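PDB 2WKD: ORF34P2 from Lactococcus phage p2, which binds single-stranded DNA, probably with nanomolar affinity and without sequence specificity. Local coordinates for residues I3-A8 with T61-V66; I27-L32 with Y45-M50; M56-T61 with V84-I89. The protein carries 2 engineered substitutions. All blocks are in the same frame, centred on the assembly; numbering follows the deposited sequence.

Contact 1: I3-A8 with T61-V66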
ATOM      1  N   ILE A   3      -1.381   4.987   1.740  1.00 34.17           N
ATOM      2  CA  ILE A   3      -1.015   5.189   0.335  1.00 36.54           C
ATOM      3  C   ILE A   3      -0.369   3.895  -0.130  1.00 35.88           C
ATOM      4  O   ILE A   3       0.531   3.372   0.531  1.00 38.11           O
ATOM      5  CB  ILE A   3      -0.007   6.373   0.157  1.00 36.26           C
ATOM      6  CG1 ILE A   3      -0.576   7.683   0.712  1.00 36.83           C
ATOM      7  CG2 ILE A   3       0.425   6.547  -1.318  1.00 38.59           C
ATOM      8  CD1 ILE A   3      -1.809   8.212  -0.014  1.00 47.09           C
ATOM      9  N   ILE A   4      -0.865   3.345  -1.232  1.00 33.04           N
ATOM     10  CA  ILE A   4      -0.247   2.168  -1.835  1.00 32.73           C
ATOM     11  C   ILE A   4       0.418   2.633  -3.121  1.00 35.03           C
ATOM     12  O   ILE A   4      -0.199   3.374  -3.926  1.00 34.16           O
ATOM     13  CB  ILE A   4      -1.266   1.019  -2.095  1.00 34.05           C
ATOM     14  CG1 ILE A   4      -1.963   0.629  -0.777  1.00 33.45           C
ATOM     15  CG2 ILE A   4      -0.583  -0.180  -2.724  1.00 33.38           C
ATOM     16  CD1 ILE A   4      -2.803  -0.656  -0.836  1.00 33.33           C
ATOM     17  N   THR A   5       1.681   2.231  -3.281  1.00 32.08           N
ATOM     18  CA  THR A   5       2.500   2.617  -4.436  1.00 33.73           C
ATOM     19  C   THR A   5       3.009   1.378  -5.157  1.00 32.57           C
ATOM     20  O   THR A   5       3.804   0.632  -4.605  1.00 35.30           O
ATOM     21  CB  THR A   5       3.728   3.484  -4.021  1.00 30.26           C
ATOM     22  OG1 THR A   5       3.292   4.602  -3.241  1.00 30.16           O
ATOM     23  CG2 THR A   5       4.458   4.008  -5.269  1.00 33.12           C
ATOM     24  N   VAL A   6       2.571   1.173  -6.400  1.00 35.42           N
ATOM     25  CA  VAL A   6       3.014   0.007  -7.172  1.00 37.70           C
ATOM     26  C   VAL A   6       3.725   0.429  -8.453  1.00 38.22           C
ATOM     27  O   VAL A   6       3.288   1.347  -9.139  1.00 39.44           O
ATOM     28  CB  VAL A   6       1.841  -0.970  -7.513  1.00 40.16           C
ATOM     29  CG1 VAL A   6       2.394  -2.339  -8.007  1.00 41.04           C
ATOM     30  CG2 VAL A   6       0.955  -1.201  -6.310  1.00 39.82           C
ATOM     31  N   THR A   7       4.840  -0.230  -8.742  1.00 38.89           N
ATOM     32  CA  THR A   7       5.561  -0.047  -9.992  1.00 37.21           C
ATOM     33  C   THR A   7       5.409  -1.338 -10.782  1.00 37.08           C
ATOM     34  O   THR A   7       5.673  -2.427 -10.274  1.00 33.67           O
ATOM     35  CB  THR A   7       7.053   0.292  -9.732  1.00 39.27           C
ATOM     36  OG1 THR A   7       7.116   1.455  -8.903  1.00 38.19           O
ATOM     37  CG2 THR A   7       7.814   0.566 -11.041  1.00 36.10           C
ATOM     38  N   ALA A   8       4.952  -1.211 -12.022  1.00 36.12           N
ATOM     39  CA  ALA A   8       4.641  -2.381 -12.832  1.00 36.52           C
ATOM     40  C   ALA A   8       4.653  -2.013 -14.318  1.00 36.78           C
ATOM     41  O   ALA A   8       4.486  -0.838 -14.670  1.00 36.06           O
ATOM     42  CB  ALA A   8       3.272  -2.933 -12.437  1.00 36.82           C
ATOM     43  N   THR A  61       4.386   3.999 -12.267  1.00 31.28           N
ATOM     44  CA  THR A  61       4.205   3.995 -10.830  1.00 36.77           C
ATOM     45  C   THR A  61       2.785   4.470 -10.515  1.00 36.62           C
ATOM     46  O   THR A  61       2.410   5.593 -10.843  1.00 39.52           O
ATOM     47  CB  THR A  61       5.281   4.856 -10.138  1.00 34.53           C
ATOM     48  OG1 THR A  61       6.548   4.222 -10.320  1.00 40.14           O
ATOM     49  CG2 THR A  61       5.038   4.964  -8.656  1.00 34.66           C
ATOM     50  N   VAL A  62       1.994   3.596  -9.905  1.00 36.51           N
ATOM     51  CA  VAL A  62       0.655   3.963  -9.437  1.00 33.15           C
ATOM     52  C   VAL A  62       0.635   4.138  -7.915  1.00 33.38           C
ATOM     53  O   VAL A  62       0.955   3.202  -7.163  1.00 34.27           O
ATOM     54  CB  VAL A  62      -0.387   2.939  -9.865  1.00 34.81           C
ATOM     55  CG1 VAL A  62      -1.776   3.401  -9.422  1.00 34.45           C
ATOM     56  CG2 VAL A  62      -0.334   2.745 -11.390  1.00 35.79           C
ATOM     57  N   SER A  63       0.260   5.345  -7.475  1.00 31.06           N
ATOM     58  CA  SER A  63       0.291   5.703  -6.067  1.00 29.95           C
ATOM     59  C   SER A  63      -0.985   6.414  -5.611  1.00 30.21           C
ATOM     60  O   SER A  63      -1.382   7.422  -6.183  1.00 30.25           O
ATOM     61  CB  SER A  63       1.509   6.579  -5.771  1.00 28.62           C
ATOM     62  OG  SER A  63       1.692   6.764  -4.375  1.00 30.24           O
ATOM     63  N   GLY A  64      -1.608   5.886  -4.564  1.00 30.19           N
ATOM     64  CA  GLY A  64      -2.711   6.583  -3.915  1.00 28.91           C
ATOM     65  C   GLY A  64      -3.452   5.713  -2.933  1.00 28.15           C
ATOM     66  O   GLY A  64      -3.101   4.552  -2.731  1.00 27.39           O
ATOM     67  N   ARG A  65      -4.486   6.285  -2.322  1.00 28.98           N
ATOM     68  CA  ARG A  65      -5.378   5.539  -1.442  1.00 32.12           C
ATOM     69  C   ARG A  65      -6.021   4.424  -2.248  1.00 33.36           C
ATOM     70  O   ARG A  65      -6.140   4.532  -3.480  1.00 34.44           O
ATOM     71  CB  ARG A  65      -6.429   6.478  -0.854  1.00 31.98           C
ATOM     72  CG  ARG A  65      -5.806   7.698  -0.130  1.00 37.75           C
ATOM     73  CD  ARG A  65      -6.715   8.918  -0.117  1.00 36.63           C
ATOM     74  NE  ARG A  65      -7.997   8.621   0.512  1.00 35.97           N
ATOM     75  CZ  ARG A  65      -9.053   9.428   0.497  1.00 40.65           C
ATOM     76  NH1 ARG A  65      -8.999  10.602  -0.121  1.00 41.16           N
ATOM     77  NH2 ARG A  65     -10.175   9.055   1.098  1.00 41.46           N
ATOM     78  N   VAL A  66      -6.342   3.318  -1.588  1.00 32.36           N
ATOM     79  CA  VAL A  66      -7.204   2.315  -2.195  1.00 35.76           C
ATOM     80  C   VAL A  66      -8.426   2.001  -1.339  1.00 37.78           C
ATOM     81  O   VAL A  66      -8.351   1.974  -0.101  1.00 35.19           O
ATOM     82  CB  VAL A  66      -6.460   1.058  -2.814  1.00 38.52           C
ATOM     83  CG1 VAL A  66      -4.939   1.216  -2.804  1.00 41.08           C
ATOM     84  CG2 VAL A  66      -6.932  -0.267  -2.250  1.00 37.58           C
TER

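Contact 2: I27-L32 with Y45-M50. Engineered in segment 45-50: M50 (natural residue Leu).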
ATOM      1  N   ILE A  27      -7.195   0.465 -18.072  1.00 33.96           N
ATOM      2  CA  ILE A  27      -7.296   0.147 -16.644  1.00 37.53           C
ATOM      3  C   ILE A  27      -6.270  -0.937 -16.327  1.00 37.22           C
ATOM      4  O   ILE A  27      -6.265  -1.998 -16.969  1.00 35.13           O
ATOM      5  CB  ILE A  27      -8.697  -0.365 -16.238  1.00 38.27           C
ATOM      6  CG1 ILE A  27      -9.772   0.678 -16.539  1.00 44.53           C
ATOM      7  CG2 ILE A  27      -8.722  -0.745 -14.749  1.00 37.57           C
ATOM      8  CD1 ILE A  27     -11.197   0.193 -16.246  1.00 59.32           C
ATOM      9  N   ILE A  28      -5.404  -0.655 -15.352  1.00 37.08           N
ATOM     10  CA  ILE A  28      -4.396  -1.614 -14.907  1.00 37.01           C
ATOM     11  C   ILE A  28      -4.845  -2.276 -13.603  1.00 37.17           C
ATOM     12  O   ILE A  28      -5.530  -1.655 -12.784  1.00 39.60           O
ATOM     13  CB  ILE A  28      -2.990  -0.950 -14.753  1.00 36.76           C
ATOM     14  CG1 ILE A  28      -1.882  -2.014 -14.783  1.00 35.20           C
ATOM     15  CG2 ILE A  28      -2.927  -0.064 -13.491  1.00 37.90           C
ATOM     16  CD1 ILE A  28      -0.462  -1.462 -14.799  1.00 32.18           C
ATOM     17  N   SER A  29      -4.468  -3.538 -13.431  1.00 37.47           N
ATOM     18  CA  SER A  29      -4.771  -4.298 -12.223  1.00 36.53           C
ATOM     19  C   SER A  29      -3.445  -4.753 -11.629  1.00 33.60           C
ATOM     20  O   SER A  29      -2.688  -5.478 -12.273  1.00 33.19           O
ATOM     21  CB  SER A  29      -5.678  -5.495 -12.555  1.00 36.50           C
ATOM     22  OG  SER A  29      -5.982  -6.258 -11.387  1.00 45.75           O
ATOM     23  N   VAL A  30      -3.149  -4.280 -10.420  1.00 33.09           N
ATOM     24  CA  VAL A  30      -1.847  -4.535  -9.765  1.00 32.28           C
ATOM     25  C   VAL A  30      -1.992  -5.172  -8.370  1.00 31.99           C
ATOM     26  O   VAL A  30      -2.969  -4.893  -7.665  1.00 31.45           O
ATOM     27  CB  VAL A  30      -0.979  -3.236  -9.670  1.00 34.99           C
ATOM     28  CG1 VAL A  30      -0.596  -2.734 -11.081  1.00 33.76           C
ATOM     29  CG2 VAL A  30      -1.693  -2.129  -8.870  1.00 30.48           C
ATOM     30  N   PRO A  31      -1.023  -6.027  -7.966  1.00 33.35           N
ATOM     31  CA  PRO A  31      -1.089  -6.693  -6.645  1.00 33.54           C
ATOM     32  C   PRO A  31      -0.817  -5.689  -5.519  1.00 33.75           C
ATOM     33  O   PRO A  31       0.116  -4.884  -5.617  1.00 32.40           O
ATOM     34  CB  PRO A  31       0.034  -7.737  -6.714  1.00 31.44           C
ATOM     35  CG  PRO A  31       1.036  -7.163  -7.655  1.00 36.11           C
ATOM     36  CD  PRO A  31       0.220  -6.376  -8.693  1.00 34.16           C
ATOM     37  N   LEU A  32      -1.649  -5.729  -4.487  1.00 32.42           N
ATOM     38  CA  LEU A  32      -1.527  -4.844  -3.333  1.00 34.56           C
ATOM     39  C   LEU A  32      -0.550  -5.322  -2.262  1.00 34.77           C
ATOM     40  O   LEU A  32      -0.235  -4.574  -1.338  1.00 35.29           O
ATOM     41  CB  LEU A  32      -2.895  -4.597  -2.707  1.00 31.28           C
ATOM     42  CG  LEU A  32      -3.913  -4.058  -3.702  1.00 35.95           C
ATOM     43  CD1 LEU A  32      -5.235  -3.889  -2.982  1.00 39.30           C
ATOM     44  CD2 LEU A  32      -3.456  -2.731  -4.361  1.00 25.82           C
ATOM     45  N   TYR A  45      -5.820  -7.567  -5.659  1.00 28.20           N
ATOM     46  CA  TYR A  45      -5.426  -6.708  -6.774  1.00 30.03           C
ATOM     47  C   TYR A  45      -6.219  -5.425  -6.780  1.00 29.93           C
ATOM     48  O   TYR A  45      -7.416  -5.433  -6.518  1.00 31.40           O
ATOM     49  CB  TYR A  45      -5.585  -7.430  -8.117  1.00 30.59           C
ATOM     50  CG  TYR A  45      -4.447  -8.373  -8.376  1.00 30.59           C
ATOM     51  CD1 TYR A  45      -4.378  -9.598  -7.718  1.00 29.18           C
ATOM     52  CD2 TYR A  45      -3.417  -8.026  -9.248  1.00 29.92           C
ATOM     53  CE1 TYR A  45      -3.318 -10.458  -7.926  1.00 31.54           C
ATOM     54  CE2 TYR A  45      -2.350  -8.875  -9.468  1.00 29.86           C
ATOM     55  CZ  TYR A  45      -2.311 -10.095  -8.800  1.00 34.93           C
ATOM     56  OH  TYR A  45      -1.263 -10.950  -9.009  1.00 37.09           O
ATOM     57  N   GLY A  46      -5.532  -4.318  -7.043  1.00 27.65           N
ATOM     58  CA  GLY A  46      -6.194  -3.032  -7.172  1.00 29.53           C
ATOM     59  C   GLY A  46      -6.172  -2.546  -8.609  1.00 30.01           C
ATOM     60  O   GLY A  46      -5.227  -2.818  -9.356  1.00 29.75           O
ATOM     61  N   SER A  47      -7.214  -1.817  -8.989  1.00 31.78           N
ATOM     62  CA  SER A  47      -7.321  -1.265 -10.336  1.00 33.42           C
ATOM     63  C   SER A  47      -7.205   0.251 -10.344  1.00 30.94           C
ATOM     64  O   SER A  47      -7.644   0.922  -9.408  1.00 31.49           O
ATOM     65  CB  SER A  47      -8.646  -1.686 -10.967  1.00 32.82           C
ATOM     66  OG  SER A  47      -8.824  -3.080 -10.810  1.00 41.61           O
ATOM     67  N   ALA A  48      -6.618   0.782 -11.413  1.00 32.37           N
ATOM     68  CA  ALA A  48      -6.482   2.230 -11.600  1.00 30.63           C
ATOM     69  C   ALA A  48      -6.580   2.605 -13.082  1.00 30.34           C
ATOM     70  O   ALA A  48      -6.082   1.876 -13.946  1.00 26.76           O
ATOM     71  CB  ALA A  48      -5.156   2.712 -11.034  1.00 31.35           C
ATOM     72  N   PHE A  49      -7.209   3.746 -13.358  1.00 30.19           N
ATOM     73  CA  PHE A  49      -7.257   4.295 -14.708  1.00 32.19           C
ATOM     74  C   PHE A  49      -5.925   4.948 -15.048  1.00 31.63           C
ATOM     75  O   PHE A  49      -5.333   5.631 -14.207  1.00 36.78           O
ATOM     76  CB  PHE A  49      -8.397   5.310 -14.839  1.00 30.33           C
ATOM     77  CG  PHE A  49      -9.776   4.687 -14.858  1.00 32.81           C
ATOM     78  CD1 PHE A  49     -10.343   4.252 -16.056  1.00 34.13           C
ATOM     79  CD2 PHE A  49     -10.507   4.541 -13.686  1.00 32.92           C
ATOM     80  CE1 PHE A  49     -11.621   3.685 -16.080  1.00 38.06           C
ATOM     81  CE2 PHE A  49     -11.792   3.968 -13.707  1.00 35.32           C
ATOM     82  CZ  PHE A  49     -12.343   3.542 -14.905  1.00 27.59           C
HETATM   83  N   MSE A  50      -5.452   4.720 -16.267  1.00 29.74           N
HETATM   84  CA  MSE A  50      -4.193   5.278 -16.754  1.00 32.05           C
HETATM   85  C   MSE A  50      -4.480   6.580 -17.490  1.00 31.99           C
HETATM   86  O   MSE A  50      -5.504   6.690 -18.171  1.00 29.75           O
HETATM   87  CB  MSE A  50      -3.510   4.321 -17.748  1.00 31.96           C
HETATM   88  CG  MSE A  50      -3.230   2.935 -17.225  1.00 39.27           C
HETATM   89 SE   MSE A  50      -1.659   2.905 -16.043  1.00 41.68          SE
HETATM   90  CE  MSE A  50      -0.874   1.311 -16.745  1.00 47.33           C
TER

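Contact 3: M56-T61 with V84-I89. Engineered in segment 56-61: M56 (natural residue Leu).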
HETATM    1  N   MSE A  56       0.890   0.645 -23.996  1.00 32.17           N
HETATM    2  CA  MSE A  56       1.213  -0.748 -23.698  1.00 33.23           C
HETATM    3  C   MSE A  56       2.726  -0.937 -23.746  1.00 33.04           C
HETATM    4  O   MSE A  56       3.384  -0.518 -24.703  1.00 33.25           O
HETATM    5  CB  MSE A  56       0.517  -1.704 -24.671  1.00 32.85           C
HETATM    6  CG  MSE A  56      -1.016  -1.612 -24.671  1.00 31.45           C
HETATM    7 SE   MSE A  56      -1.768  -2.127 -22.943  1.00 37.30          SE
HETATM    8  CE  MSE A  56      -1.734  -4.058 -23.180  1.00 40.65           C
ATOM      9  N   GLY A  57       3.277  -1.528 -22.691  1.00 32.47           N
ATOM     10  CA  GLY A  57       4.726  -1.715 -22.597  1.00 31.91           C
ATOM     11  C   GLY A  57       5.427  -0.697 -21.719  1.00 33.52           C
ATOM     12  O   GLY A  57       6.575  -0.910 -21.320  1.00 32.20           O
ATOM     13  N   ASP A  58       4.749   0.401 -21.390  1.00 31.56           N
ATOM     14  CA  ASP A  58       5.317   1.372 -20.454  1.00 33.13           C
ATOM     15  C   ASP A  58       5.422   0.777 -19.053  1.00 32.76           C
ATOM     16  O   ASP A  58       4.595  -0.054 -18.661  1.00 33.31           O
ATOM     17  CB  ASP A  58       4.446   2.635 -20.386  1.00 32.41           C
ATOM     18  CG  ASP A  58       4.579   3.523 -21.612  1.00 38.59           C
ATOM     19  OD1 ASP A  58       5.398   3.219 -22.520  1.00 37.54           O
ATOM     20  OD2 ASP A  58       3.843   4.539 -21.661  1.00 39.43           O
ATOM     21  N   THR A  59       6.432   1.215 -18.301  1.00 32.50           N
ATOM     22  CA  THR A  59       6.509   0.946 -16.860  1.00 33.16           C
ATOM     23  C   THR A  59       5.932   2.187 -16.181  1.00 33.27           C
ATOM     24  O   THR A  59       6.251   3.330 -16.584  1.00 31.89           O
ATOM     25  CB  THR A  59       7.963   0.695 -16.391  1.00 35.64           C
ATOM     26  OG1 THR A  59       8.543  -0.360 -17.167  1.00 38.20           O
ATOM     27  CG2 THR A  59       8.033   0.324 -14.897  1.00 34.20           C
ATOM     28  N   VAL A  60       5.055   1.963 -15.194  1.00 29.01           N
ATOM     29  CA  VAL A  60       4.394   3.048 -14.477  1.00 30.67           C
ATOM     30  C   VAL A  60       4.471   2.876 -12.970  1.00 32.31           C
ATOM     31  O   VAL A  60       4.597   1.754 -12.462  1.00 33.41           O
ATOM     32  CB  VAL A  60       2.893   3.174 -14.858  1.00 31.50           C
ATOM     33  CG1 VAL A  60       2.741   3.604 -16.321  1.00 34.34           C
ATOM     34  CG2 VAL A  60       2.142   1.856 -14.574  1.00 32.95           C
ATOM     35  N   THR A  61       4.386   3.999 -12.267  1.00 31.28           N
ATOM     36  CA  THR A  61       4.205   3.995 -10.830  1.00 36.77           C
ATOM     37  C   THR A  61       2.785   4.470 -10.515  1.00 36.62           C
ATOM     38  O   THR A  61       2.410   5.593 -10.843  1.00 39.52           O
ATOM     39  CB  THR A  61       5.281   4.856 -10.138  1.00 34.53           C
ATOM     40  OG1 THR A  61       6.548   4.222 -10.320  1.00 40.14           O
ATOM     41  CG2 THR A  61       5.038   4.964  -8.656  1.00 34.66           C
ATOM     42  N   VAL A  84      -0.346   8.703 -11.374  1.00 35.56           N
ATOM     43  CA  VAL A  84       0.291   7.727 -12.255  1.00 36.08           C
ATOM     44  C   VAL A  84       1.451   8.422 -12.963  1.00 36.70           C
ATOM     45  O   VAL A  84       1.266   9.462 -13.595  1.00 40.43           O
ATOM     46  CB  VAL A  84      -0.705   7.066 -13.277  1.00 36.31           C
ATOM     47  CG1 VAL A  84       0.003   5.994 -14.128  1.00 31.02           C
ATOM     48  CG2 VAL A  84      -1.910   6.437 -12.557  1.00 38.79           C
ATOM     49  N   GLU A  85       2.644   7.848 -12.832  1.00 36.52           N
ATOM     50  CA  GLU A  85       3.851   8.395 -13.447  1.00 36.10           C
ATOM     51  C   GLU A  85       4.465   7.354 -14.352  1.00 35.70           C
ATOM     52  O   GLU A  85       4.544   6.178 -13.992  1.00 35.73           O
ATOM     53  CB  GLU A  85       4.877   8.814 -12.382  1.00 35.63           C
ATOM     54  CG  GLU A  85       4.480  10.063 -11.594  1.00 41.57           C
ATOM     55  CD  GLU A  85       5.413  10.370 -10.429  1.00 48.55           C
ATOM     56  OE1 GLU A  85       5.474   9.558  -9.481  1.00 49.96           O
ATOM     57  OE2 GLU A  85       6.072  11.434 -10.453  1.00 49.59           O
ATOM     58  N   LYS A  86       4.889   7.789 -15.533  1.00 33.68           N
ATOM     59  CA  LYS A  86       5.691   6.952 -16.415  1.00 33.10           C
ATOM     60  C   LYS A  86       7.122   6.864 -15.852  1.00 32.68           C
ATOM     61  O   LYS A  86       7.692   7.878 -15.487  1.00 31.13           O
ATOM     62  CB  LYS A  86       5.724   7.546 -17.830  1.00 30.82           C
ATOM     63  CG  LYS A  86       6.392   6.649 -18.856  1.00 31.79           C
ATOM     64  CD  LYS A  86       6.165   7.159 -20.273  1.00 35.33           C
ATOM     65  CE  LYS A  86       6.954   6.328 -21.284  1.00 33.03           C
ATOM     66  NZ  LYS A  86       6.812   6.857 -22.674  1.00 37.03           N
ATOM     67  N   VAL A  87       7.679   5.652 -15.809  1.00 32.56           N
ATOM     68  CA  VAL A  87       9.056   5.403 -15.351  1.00 33.54           C
ATOM     69  C   VAL A  87       9.965   5.144 -16.545  1.00 34.69           C
ATOM     70  O   VAL A  87       9.601   4.396 -17.458  1.00 37.13           O
ATOM     71  CB  VAL A  87       9.119   4.174 -14.404  1.00 32.78           C
ATOM     72  CG1 VAL A  87      10.577   3.892 -13.947  1.00 32.72           C
ATOM     73  CG2 VAL A  87       8.217   4.375 -13.207  1.00 31.93           C
ATOM     74  N   PHE A  88      11.151   5.744 -16.543  1.00 36.98           N
ATOM     75  CA  PHE A  88      12.085   5.586 -17.666  1.00 39.61           C
ATOM     76  C   PHE A  88      13.298   4.725 -17.330  1.00 42.54           C
ATOM     77  O   PHE A  88      13.857   4.834 -16.239  1.00 43.69           O
ATOM     78  CB  PHE A  88      12.522   6.951 -18.198  1.00 38.76           C
ATOM     79  CG  PHE A  88      11.391   7.758 -18.746  1.00 37.59           C
ATOM     80  CD1 PHE A  88      11.090   7.716 -20.106  1.00 33.14           C
ATOM     81  CD2 PHE A  88      10.601   8.544 -17.899  1.00 37.31           C
ATOM     82  CE1 PHE A  88      10.017   8.451 -20.620  1.00 34.47           C
ATOM     83  CE2 PHE A  88       9.519   9.282 -18.407  1.00 34.99           C
ATOM     84  CZ  PHE A  88       9.232   9.234 -19.775  1.00 33.25           C
ATOM     85  N   ILE A  89      13.691   3.881 -18.285  1.00 46.51           N
ATOM     86  CA  ILE A  89      14.869   3.007 -18.166  1.00 48.63           C
ATOM     87  C   ILE A  89      15.906   3.334 -19.237  1.00 47.71           C
ATOM     88  O   ILE A  89      16.502   4.409 -19.229  1.00 49.97           O
ATOM     89  CB  ILE A  89      14.492   1.503 -18.275  1.00 48.48           C
ATOM     90  CG1 ILE A  89      13.657   1.044 -17.065  1.00 52.10           C
ATOM     91  CG2 ILE A  89      15.746   0.649 -18.414  1.00 49.87           C
ATOM     92  CD1 ILE A  89      12.127   1.213 -17.215  1.00 49.96           C
TER
HETATM   93  O   HOH W   1       3.828   6.608 -23.029  1.00 30.89           O
HETATM   94  O   HOH W   2       6.730   4.714 -24.364  0.50 39.77           O
HETATM   95  O   HOH W   3       7.966   3.265 -19.399  1.00 29.01           O
HETATM   96  O   HOH W   4       2.818   7.814  -8.991  1.00 32.90           O

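Contact 1: I3-A8 with T61-V66
The flat groups here are peptide units, within two antiparallel strands of this OB-clan protein. V6 N reaches V62 O in the plane of that carbonyl (2.7 Å), and G64 N likewise lies in the carbonyl plane of I4. I4 N, by contrast, stands 45° out of the G64 carbonyl plane yet bonds to G64 O almost straight (3.0 Å), consistent with the chain turning a corner at G64. S63 and T61 share one face with T5 and T7. With S63 OG anti to its backbone N (chi1 -170°), the hydroxyl comes beside T5 OG1 at 2.9 Å, a probable hydrogen bond, not settled because the S63 proton has another acceptor within reach; farther along, T7 OG1 and T61 OG1 form a second hydroxyl pair. Between these pairs, T5 CG2 and T61 CG2 touch methyl to methyl at 3.6 Å as the side chains cross obliquely. I3 to V6 also pair antiparallel with a strand of the second subunit, so the sheet continues across the interface, where R65 salt-bridges E34 of that subunit. Beyond the corner, buried V66 holds a nearly eclipsed chi1 (-7°), and its CG1 presses against I4 CD1 at a tight 3.5 Å.

Contact 2: I27-L32 with Y45-M50
Strands 27-31 and 45-49, consecutive in the mixed sheet with 77-87 bordering 45-49 on its other side, run antiparallel at 152°, joined by two reciprocal pairs of in-plane N-H...O=C bonds, I28 with A48 and V30 with G46, the shortest from G46 N to V30 O at 2.7 Å. On the face of I27, S29 and P31, the Y45 ring lies obliquely across the proline. P31 CA sits above one ring face, offset toward the rim, while P31 CB makes a CH-pi contact 4.2 Å from the Y45 ring centroid. At the far end I27 and F49 lie side by side: I27 CG1 is anti to its carbonyl carbon (chi1 -60°), and the extended chain brings CD1 to 3.5 Å from F49 CE1. The other face is interior. I28 has CG1 anti to the backbone N (chi1 -160°), and its CD1 is pressed to 3.4 Å from CE of M50, an engineered selenomethionine whose bent chain also lies against V60. G46 has no side chain, which lets L32 fold in, with L32 CD2 3.9 Å from G46 CA; V66 and I4 line the same leucine, while V30 and A48 rest on F79. Apolar packing thus fills the interior face, hydroxyls and two exposed rings the outer one; the backbone bonds hold the strands together, while fits such as L32 over G46 and P31 on Y45 probably distinguish this register.

Contact 3: M56-T61 with V84-I89
D58 turns CG anti to its carbonyl carbon (chi1 -74°), while K86 sets CG anti to the backbone N (chi1 -173°) and runs out fully extended, so that the lysine crosses the carboxylate obliquely at the open end of the beta hairpin formed by strands 59-68 and 77-87. The resulting salt bridge is long, 3.9 Å from D58 OD2 to K86 NZ, and two waters fill it in: each donates to one carboxylate oxygen and accepts from K86 NZ. Q55 N also bonds to D58 OD2, which probably helps fix the rotation of the carboxylate. Deeper in the hairpin, T61 and E85 form a reciprocal antiparallel pair, with T61 N to E85 O at 2.8 Å and E85 N to T61 O at 3.0 Å, both donors in the carbonyl plane. Toward D58, V87 N bonds to T59 O from 35° above the carbonyl plane, and a water bridges T59 N to V87 O at 2.8 Å from each. V60 faces inward, its CB 4.1 Å from V84 CG1. On the opposite face T59 CG2 leans on V87 CB, and V87 CG2 lies 3.3 Å from T61 OG1, the hydroxyl that is hydrogen-bonded to T7 OG1.

How the contacts relate
All three contacts belong to one mixed sheet, and each is built on antiparallel backbone bonds. Contact 2 is nearest the centre of the chain, contact 1 is also partly buried, and contact 3 is a surface contact. Contacts 1 and 3 share T61 and strand 59-68, which lies between 2-9 and 77-87; A8 O and V60 N, 2.9 Å apart, probably hydrogen-bond where they join. Contact 2 closes the interior from the other side: V6 packs on V30, V62 on A48, and V60 on I28 and the engineered M50. Chemistry follows place, with paired hydroxyls and a subunit interface in contact 1, apolar packing in contact 2, and hydrated charge in contact 3.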